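Long-range contact in peptidoglycan hydrolase FlgJ (Sphingomonas sp. A1, PDB 2ZYC), which probably hydrolyses the glycan strands of peptidoglycan so that the flagellar rod can assemble across the periplasm, this chain being its C-terminal glycosidase family 73 domain: residues S19-A31 against V112-L125. The protein carries 2 engineered substitutions. Residues are numbered along the deposited sequence; the frame is centred on the assembly and turned at random.
Sequences SLGVPAHFLVAQA and VAGKTDGHAFARAL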
loop_
_atom_site.group_PDB
_atom_site.type_symbol
_atom_site.label_atom_id
_atom_site.label_comp_id
_atom_site.label_asym_id
_atom_site.label_seq_id
_atom_site.Cartn_x
_atom_site.Cartn_y
_atom_site.Cartn_z
ATOM N N SER A 19 -0.969 8.046 11.310
ATOM C CA SER A 19 -0.862 9.408 10.775
ATOM C C SER A 19 -1.960 9.732 9.753
ATOM O O SER A 19 -2.261 10.904 9.502
ATOM C CB SER A 19 0.511 9.638 10.148
ATOM O OG SER A 19 0.553 9.122 8.832
ATOM N N LEU A 20 -2.543 8.697 9.152
ATOM C CA LEU A 20 -3.598 8.880 8.153
ATOM C C LEU A 20 -4.993 8.722 8.733
ATOM O O LEU A 20 -5.979 8.999 8.050
ATOM C CB LEU A 20 -3.427 7.902 6.993
ATOM C CG LEU A 20 -2.145 7.970 6.165
ATOM C CD1 LEU A 20 -2.107 6.789 5.242
ATOM C CD2 LEU A 20 -2.084 9.268 5.384
ATOM N N GLY A 21 -5.070 8.277 9.986
ATOM C CA GLY A 21 -6.330 8.072 10.692
ATOM C C GLY A 21 -7.203 6.951 10.141
ATOM O O GLY A 21 -8.419 7.109 10.016
ATOM N N VAL A 22 -6.574 5.822 9.808
ATOM C CA VAL A 22 -7.275 4.629 9.308
ATOM C C VAL A 22 -6.637 3.380 9.944
ATOM O O VAL A 22 -5.518 3.455 10.456
ATOM C CB VAL A 22 -7.235 4.519 7.745
ATOM C CG1 VAL A 22 -7.822 5.768 7.051
ATOM C CG2 VAL A 22 -5.824 4.244 7.246
ATOM N N PRO A 23 -7.346 2.237 9.948
ATOM C CA PRO A 23 -6.729 1.019 10.516
ATOM C C PRO A 23 -5.505 0.534 9.726
ATOM O O PRO A 23 -5.494 0.605 8.495
ATOM C CB PRO A 23 -7.860 -0.015 10.457
ATOM C CG PRO A 23 -9.115 0.804 10.335
ATOM C CD PRO A 23 -8.735 1.990 9.520
ATOM N N ALA A 24 -4.488 0.057 10.446
ATOM C CA ALA A 24 -3.237 -0.405 9.842
ATOM C C ALA A 24 -3.430 -1.466 8.757
ATOM O O ALA A 24 -2.764 -1.426 7.721
ATOM C CB ALA A 24 -2.274 -0.904 10.917
ATOM N N HIS A 25 -4.353 -2.402 8.977
ATOM C CA HIS A 25 -4.536 -3.484 8.011
ATOM C C HIS A 25 -5.097 -3.008 6.671
ATOM O O HIS A 25 -4.959 -3.712 5.665
ATOM C CB HIS A 25 -5.353 -4.644 8.602
ATOM C CG HIS A 25 -6.829 -4.406 8.661
ATOM N ND1 HIS A 25 -7.408 -3.497 9.522
ATOM C CD2 HIS A 25 -7.851 -5.012 8.012
ATOM C CE1 HIS A 25 -8.719 -3.535 9.378
ATOM N NE2 HIS A 25 -9.015 -4.443 8.466
ATOM N N PHE A 26 -5.721 -1.825 6.650
ATOM C CA PHE A 26 -6.158 -1.235 5.365
ATOM C C PHE A 26 -4.943 -1.005 4.460
ATOM O O PHE A 26 -5.002 -1.253 3.249
ATOM C CB PHE A 26 -6.887 0.105 5.559
ATOM C CG PHE A 26 -8.308 -0.017 6.060
ATOM C CD1 PHE A 26 -8.786 -1.196 6.626
ATOM C CD2 PHE A 26 -9.163 1.083 5.988
ATOM C CE1 PHE A 26 -10.101 -1.289 7.088
ATOM C CE2 PHE A 26 -10.473 1.001 6.464
ATOM C CZ PHE A 26 -10.934 -0.191 7.017
ATOM N N LEU A 27 -3.852 -0.533 5.057
ATOM C CA LEU A 27 -2.628 -0.235 4.311
ATOM C C LEU A 27 -1.846 -1.495 3.942
ATOM O O LEU A 27 -1.243 -1.565 2.867
ATOM C CB LEU A 27 -1.748 0.753 5.089
ATOM C CG LEU A 27 -2.374 2.128 5.360
ATOM C CD1 LEU A 27 -1.393 3.004 6.105
ATOM C CD2 LEU A 27 -2.824 2.817 4.070
ATOM N N VAL A 28 -1.858 -2.484 4.836
ATOM C CA VAL A 28 -1.273 -3.801 4.548
ATOM C C VAL A 28 -2.001 -4.440 3.364
ATOM O O VAL A 28 -1.366 -4.962 2.442
ATOM C CB VAL A 28 -1.337 -4.751 5.770
ATOM C CG1 VAL A 28 -0.837 -6.162 5.386
ATOM C CG2 VAL A 28 -0.523 -4.179 6.948
ATOM N N ALA A 29 -3.333 -4.379 3.398
ATOM C CA ALA A 29 -4.160 -4.920 2.324
ATOM C C ALA A 29 -3.836 -4.246 1.007
ATOM O O ALA A 29 -3.650 -4.917 -0.015
ATOM C CB ALA A 29 -5.637 -4.768 2.651
ATOM N N GLN A 30 -3.741 -2.919 1.035
ATOM C CA GLN A 30 -3.490 -2.171 -0.189
ATOM C C GLN A 30 -2.145 -2.540 -0.819
ATOM O O GLN A 30 -2.059 -2.763 -2.040
ATOM C CB GLN A 30 -3.584 -0.672 0.049
ATOM C CG GLN A 30 -3.628 0.109 -1.271
ATOM C CD GLN A 30 -3.582 1.601 -1.077
ATOM O OE1 GLN A 30 -3.467 2.091 0.047
ATOM N NE2 GLN A 30 -3.675 2.343 -2.182
ATOM N N ALA A 31 -1.115 -2.618 0.018
ATOM C CA ALA A 31 0.227 -3.005 -0.427
ATOM C C ALA A 31 0.228 -4.433 -0.993
ATOM O O ALA A 31 0.872 -4.700 -2.009
ATOM C CB ALA A 31 1.211 -2.874 0.709
ATOM N N VAL A 112 -9.854 10.242 2.879
ATOM C CA VAL A 112 -9.292 9.019 3.456
ATOM C C VAL A 112 -9.340 9.003 4.989
ATOM O O VAL A 112 -9.750 8.012 5.595
ATOM C CB VAL A 112 -7.849 8.772 2.959
ATOM C CG1 VAL A 112 -7.211 7.597 3.692
ATOM C CG2 VAL A 112 -7.852 8.503 1.467
ATOM N N ALA A 113 -8.907 10.100 5.612
ATOM C CA ALA A 113 -8.782 10.137 7.063
ATOM C C ALA A 113 -10.089 9.776 7.753
ATOM O O ALA A 113 -11.154 10.258 7.374
ATOM C CB ALA A 113 -8.300 11.503 7.528
ATOM N N GLY A 114 -9.986 8.905 8.750
ATOM C CA GLY A 114 -11.124 8.562 9.598
ATOM C C GLY A 114 -12.028 7.474 9.056
ATOM O O GLY A 114 -13.019 7.123 9.702
ATOM N N LYS A 115 -11.728 6.964 7.862
ATOM C CA LYS A 115 -12.518 5.861 7.307
ATOM C C LYS A 115 -12.164 4.570 8.046
ATOM O O LYS A 115 -10.992 4.277 8.274
ATOM C CB LYS A 115 -12.303 5.719 5.796
ATOM C CG LYS A 115 -12.776 6.922 4.969
ATOM C CD LYS A 115 -14.295 7.119 5.038
ATOM C CE LYS A 115 -14.772 8.340 4.238
ATOM N NZ LYS A 115 -14.299 9.640 4.799
ATOM N N THR A 116 -13.184 3.818 8.450
ATOM C CA THR A 116 -12.958 2.575 9.187
ATOM C C THR A 116 -13.634 1.402 8.494
ATOM O O THR A 116 -13.696 0.313 9.049
ATOM C CB THR A 116 -13.462 2.647 10.648
ATOM O OG1 THR A 116 -14.850 2.997 10.650
ATOM C CG2 THR A 116 -12.657 3.661 11.460
ATOM N N ASP A 117 -14.148 1.649 7.292
ATOM C CA ASP A 117 -14.717 0.609 6.443
ATOM C C ASP A 117 -13.830 0.472 5.207
ATOM O O ASP A 117 -13.460 1.475 4.594
ATOM C CB ASP A 117 -16.157 0.970 6.050
ATOM C CG ASP A 117 -16.725 0.043 4.998
ATOM O OD1 ASP A 117 -17.082 -1.105 5.333
ATOM O OD2 ASP A 117 -16.808 0.460 3.827
ATOM N N GLY A 118 -13.480 -0.763 4.859
ATOM C CA GLY A 118 -12.585 -1.020 3.724
ATOM C C GLY A 118 -13.037 -0.395 2.421
ATOM O O GLY A 118 -12.246 0.246 1.726
ATOM N N HIS A 119 -14.312 -0.572 2.086
ATOM C CA HIS A 119 -14.827 -0.063 0.816
ATOM C C HIS A 119 -14.835 1.466 0.789
ATOM O O HIS A 119 -14.461 2.064 -0.221
ATOM C CB HIS A 119 -16.217 -0.628 0.504
ATOM C CG HIS A 119 -16.581 -0.553 -0.944
ATOM N ND1 HIS A 119 -17.182 0.554 -1.506
ATOM C CD2 HIS A 119 -16.412 -1.441 -1.953
ATOM C CE1 HIS A 119 -17.378 0.339 -2.795
ATOM N NE2 HIS A 119 -16.914 -0.862 -3.092
ATOM N N ALA A 120 -15.248 2.086 1.901
ATOM C CA ALA A 120 -15.247 3.549 2.033
ATOM C C ALA A 120 -13.832 4.105 1.841
ATOM O O ALA A 120 -13.626 5.113 1.141
ATOM C CB ALA A 120 -15.790 3.958 3.404
ATOM N N PHE A 121 -12.870 3.431 2.472
ATOM C CA PHE A 121 -11.458 3.787 2.375
ATOM C C PHE A 121 -10.986 3.710 0.921
ATOM O O PHE A 121 -10.379 4.641 0.401
ATOM C CB PHE A 121 -10.633 2.866 3.293
ATOM C CG PHE A 121 -9.149 2.914 3.053
ATOM C CD1 PHE A 121 -8.397 4.011 3.463
ATOM C CD2 PHE A 121 -8.499 1.843 2.435
ATOM C CE1 PHE A 121 -7.014 4.052 3.241
ATOM C CE2 PHE A 121 -7.123 1.871 2.215
ATOM C CZ PHE A 121 -6.376 2.988 2.617
ATOM N N ALA A 122 -11.291 2.598 0.267
ATOM C CA ALA A 122 -10.881 2.403 -1.118
ATOM C C ALA A 122 -11.525 3.427 -2.045
ATOM O O ALA A 122 -10.863 3.975 -2.912
ATOM C CB ALA A 122 -11.185 0.978 -1.565
ATOM N N ARG A 123 -12.814 3.699 -1.841
ATOM C CA ARG A 123 -13.511 4.746 -2.600
ATOM C C ARG A 123 -12.840 6.113 -2.435
ATOM O O ARG A 123 -12.721 6.860 -3.403
ATOM C CB ARG A 123 -14.989 4.823 -2.204
ATOM C CG ARG A 123 -15.835 3.615 -2.628
ATOM C CD ARG A 123 -17.351 3.848 -2.451
ATOM N NE ARG A 123 -17.708 4.533 -1.202
ATOM C CZ ARG A 123 -18.113 3.936 -0.082
ATOM N NH1 ARG A 123 -18.212 2.616 -0.005
ATOM N NH2 ARG A 123 -18.409 4.669 0.982
ATOM N N ALA A 124 -12.394 6.421 -1.212
ATOM C CA ALA A 124 -11.699 7.690 -0.931
ATOM C C ALA A 124 -10.373 7.799 -1.690
ATOM O O ALA A 124 -10.028 8.870 -2.196
ATOM C CB ALA A 124 -11.486 7.884 0.574
ATOM N N LEU A 125 -9.646 6.687 -1.780
ATOM C CA LEU A 125 -8.412 6.642 -2.569
ATOM C C LEU A 125 -8.715 6.829 -4.052
ATOM O O LEU A 125 -8.021 7.577 -4.740
ATOM C CB LEU A 125 -7.698 5.305 -2.375
ATOM C CG LEU A 125 -7.014 5.078 -1.028
ATOM C CD1 LEU A 125 -6.603 3.613 -0.951
ATOM C CD2 LEU A 125 -5.811 6.011 -0.864
HETATM O O HOH W 1 -10.069 5.613 11.008
#
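Phe26 and Phe121 carry the contact: the two side chains run past one another in opposite senses, and Phe26 CD2 comes close to Phe121 CG. With planes at 44° and centroids 5.2 Å apart the pair is oblique, and the finer evidence is CH-pi: Phe26 CB sits over one face of Phe121, 4.0 Å from the ring centroid, while Leu125 CG covers the opposite face near the rim. Phe121 reaches across because its CG is anti to the backbone N (chi1 167°); Val22 CG1 meets the same ring obliquely. Shrinking Phe121 to an alanine would probably take from Phe26 CB and CD2 and from Val22 CG1 the ring they rest on, opening a gap beside Leu125.

The outer end of Phe26 is fitted against loop 115-117 and the first residue of helix 118-127. Gly118 CA lies over one face of the Phe26 ring, 4.2 Å from its centroid, and Thr116 O is 3.5 Å from Phe26 CZ, at the ring edge. Deeper in, the Gln30 amide brings NE2 to 3.4 Å from Leu125 CD1, and its polar ends have weak hydrogen bonds to Tyr99 and Tyr136.

At the other end the backbones join: Gly114 N donates to Gly21 O at 2.7 Å, from above the carbonyl plane. The type II turn Val112-Lys115 presents Gly114 here, while Asp117 OD2 caps the second helix by accepting from Ala120 N.

The axes of 24-31 and 118-125 approach to 11.0 Å and cross at -61°; the two helices meet through the Phe26-Phe121 pair, and the loops ahead of them join alongside, within the lysozyme-like, largely helical glucosaminidase domain.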